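Local coordinates for XisI protein-like (Anabaena variabilis, PDB 2NLV) that is of unknown function but, as a XisI-like protein, probably takes part with XisF- and XisH-type partners in site-specific recombination of cyanobacterial nitrogen-fixation genes, at residues A[44-49]-A[55-60]. Numbering follows the deposited sequence.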
loop_
_atom_site.group_PDB
_atom_site.type_symbol
_atom_site.label_atom_id
_atom_site.label_comp_id
_atom_site.label_asym_id
_atom_site.label_seq_id
_atom_site.Cartn_x
_atom_site.Cartn_y
_atom_site.Cartn_z
ATOM N N TRP A 44 -3.099 4.277 4.273
ATOM C CA TRP A 44 -2.730 5.677 4.243
ATOM C C TRP A 44 -1.224 5.752 4.301
ATOM O O TRP A 44 -0.612 5.280 5.238
ATOM C CB TRP A 44 -3.332 6.428 5.382
ATOM C CG TRP A 44 -2.658 7.822 5.558
ATOM C CD1 TRP A 44 -2.034 8.581 4.586
ATOM C CD2 TRP A 44 -2.517 8.520 6.752
ATOM N NE1 TRP A 44 -1.506 9.723 5.143
ATOM C CE2 TRP A 44 -1.817 9.712 6.481
ATOM C CE3 TRP A 44 -2.939 8.276 8.024
ATOM C CZ2 TRP A 44 -1.505 10.645 7.483
ATOM C CZ3 TRP A 44 -2.617 9.241 9.035
ATOM C CH2 TRP A 44 -1.918 10.351 8.755
HETATM N N MSE A 45 -0.635 6.280 3.253
HETATM C CA MSE A 45 0.830 6.496 3.158
HETATM C C MSE A 45 1.234 7.940 3.023
HETATM O O MSE A 45 0.453 8.814 2.569
HETATM C CB MSE A 45 1.463 5.777 1.961
HETATM C CG MSE A 45 1.376 4.269 1.963
HETATM SE SE MSE A 45 2.620 3.561 0.697
HETATM C CE MSE A 45 4.238 4.001 1.673
ATOM N N ASN A 46 2.440 8.255 3.420
ATOM C CA ASN A 46 3.058 9.531 3.074
ATOM C C ASN A 46 4.201 9.229 2.128
ATOM O O ASN A 46 4.989 8.339 2.386
ATOM C CB ASN A 46 3.649 10.244 4.292
ATOM C CG ASN A 46 2.620 10.689 5.284
ATOM O OD1 ASN A 46 2.838 10.562 6.500
ATOM N ND2 ASN A 46 1.530 11.220 4.791
ATOM N N VAL A 47 4.260 9.927 1.001
ATOM C CA VAL A 47 5.222 9.670 -0.040
ATOM C C VAL A 47 5.802 10.976 -0.573
ATOM O O VAL A 47 5.071 11.828 -1.061
ATOM C CB VAL A 47 4.617 8.883 -1.224
ATOM C CG1 VAL A 47 5.640 8.651 -2.328
ATOM C CG2 VAL A 47 4.039 7.515 -0.768
ATOM N N GLY A 48 7.121 11.174 -0.456
ATOM C CA GLY A 48 7.738 12.365 -1.005
ATOM C C GLY A 48 9.148 12.547 -0.540
ATOM O O GLY A 48 9.867 11.581 -0.352
ATOM N N TRP A 49 9.562 13.792 -0.327
ATOM C CA TRP A 49 10.906 14.184 -0.013
ATOM C C TRP A 49 10.868 15.284 1.028
ATOM O O TRP A 49 10.021 16.189 0.982
ATOM C CB TRP A 49 11.654 14.623 -1.274
ATOM C CG TRP A 49 11.839 13.519 -2.186
ATOM C CD1 TRP A 49 10.947 13.087 -3.149
ATOM C CD2 TRP A 49 12.916 12.601 -2.198
ATOM N NE1 TRP A 49 11.421 11.982 -3.748
ATOM C CE2 TRP A 49 12.612 11.627 -3.194
ATOM C CE3 TRP A 49 14.114 12.504 -1.502
ATOM C CZ2 TRP A 49 13.472 10.605 -3.507
ATOM C CZ3 TRP A 49 14.950 11.474 -1.797
ATOM C CH2 TRP A 49 14.617 10.527 -2.805
ATOM N N ILE A 55 10.812 10.242 2.008
ATOM C CA ILE A 55 9.659 9.895 2.864
ATOM C C ILE A 55 8.841 8.864 2.114
ATOM O O ILE A 55 8.360 9.074 1.023
ATOM C CB ILE A 55 8.806 11.119 3.219
ATOM C CG1 ILE A 55 9.638 12.234 3.895
ATOM C CG2 ILE A 55 7.644 10.723 4.110
ATOM C CD1 ILE A 55 10.378 11.828 5.131
ATOM N N TYR A 56 8.757 7.698 2.717
ATOM C CA TYR A 56 7.987 6.614 2.142
ATOM C C TYR A 56 7.536 5.734 3.287
ATOM O O TYR A 56 8.266 4.844 3.742
ATOM C CB TYR A 56 8.837 5.818 1.078
ATOM C CG TYR A 56 8.012 4.803 0.366
ATOM C CD1 TYR A 56 7.198 5.146 -0.706
ATOM C CD2 TYR A 56 8.044 3.473 0.745
ATOM C CE1 TYR A 56 6.365 4.231 -1.266
ATOM C CE2 TYR A 56 7.186 2.552 0.156
ATOM C CZ TYR A 56 6.354 2.927 -0.824
ATOM O OH TYR A 56 5.480 2.013 -1.358
ATOM N N ARG A 57 6.302 5.915 3.724
ATOM C CA ARG A 57 5.872 5.229 4.915
ATOM C C ARG A 57 4.397 5.050 4.919
ATOM O O ARG A 57 3.657 5.893 4.473
ATOM C CB ARG A 57 6.309 5.993 6.144
ATOM C CG ARG A 57 5.819 7.379 6.169
ATOM C CD ARG A 57 6.563 8.195 7.202
ATOM N NE ARG A 57 6.161 7.837 8.559
ATOM C CZ ARG A 57 5.172 8.419 9.253
ATOM N NH1 ARG A 57 4.409 9.384 8.738
ATOM N NH2 ARG A 57 4.916 8.006 10.486
ATOM N N CYS A 58 4.003 3.916 5.423
ATOM C CA CYS A 58 2.629 3.599 5.613
ATOM C C CYS A 58 2.255 3.878 7.053
ATOM O O CYS A 58 2.818 3.272 7.944
ATOM C CB CYS A 58 2.351 2.160 5.241
ATOM S SG CYS A 58 0.559 1.792 5.482
ATOM N N VAL A 59 1.332 4.812 7.251
ATOM C CA VAL A 59 0.924 5.199 8.586
ATOM C C VAL A 59 -0.077 4.208 9.191
ATOM O O VAL A 59 0.059 3.815 10.299
ATOM C CB VAL A 59 0.371 6.612 8.628
ATOM C CG1 VAL A 59 0.064 7.003 10.096
ATOM C CG2 VAL A 59 1.371 7.591 7.933
ATOM N N ILE A 60 -1.096 3.831 8.432
ATOM C CA ILE A 60 -2.004 2.741 8.808
ATOM C C ILE A 60 -2.338 1.911 7.593
ATOM O O ILE A 60 -2.444 2.402 6.474
ATOM C CB ILE A 60 -3.333 3.216 9.406
ATOM C CG1 ILE A 60 -3.104 4.090 10.631
ATOM C CG2 ILE A 60 -4.215 1.985 9.768
ATOM C CD1 ILE A 60 -4.365 4.634 11.230
#
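Met45, a selenomethionine here, sets its terminal methyl over the centre of one face of the Tyr56 ring. CE stands 3.5 Å from the ring centroid of Tyr56 and only 14° off the normal, a CH-pi contact, while SE sits obliquely farther out, in a Met-aromatic approach toward the hydroxyl end. The bend at chi3 (70°) turns CE toward the opposite strand, which sets it over the ring. Val47 CG2 packs alongside Tyr56 CD1 at 3.9 Å, and Cys58 CB meets Met45 CG on the same face of the ladder.

On the face that carries Trp44 and Asn46, the indole is met by Val59, the bulge residue, whose side chain is directed toward the other strand, its CB over the six-membered ring and CG1 3.6 Å from Trp44 CZ3. Next to it, in one of the two modelled conformers of Arg57, the Asn46 amide and Arg57 guanidinium are tilted 26° apart, and Arg57 NH1 reaches Asn46 OD1 at the guanidinium edge in a weak, bent bond of 3.0 Å. Asp23 takes the other end of the amide through ND2. Ile55 CG2 packs on Asn46 CB.

Backbone bonds between antiparallel strands set these pairings. Asn46 and Arg57 form a reciprocal pair, as do Gly48 and Ile55. At the other end the register slips by one: Val59 N bonds to Trp44 O at 2.8 Å and Trp44 N to Ile60 O at 3.0 Å. Val59 and Ile60 thus both face Trp44 in a classic beta bulge, which brings the Val59 side chain onto the indole.

Tyr56 OH is hydrogen-bonded to His61 ND1 of the second subunit, placing the Met45–Tyr56 face at the dimer interface. Strand 29-36 flanks 44-49 on its other edge, and helix 2-21 packs against Trp44 and Ile60 through Tyr19.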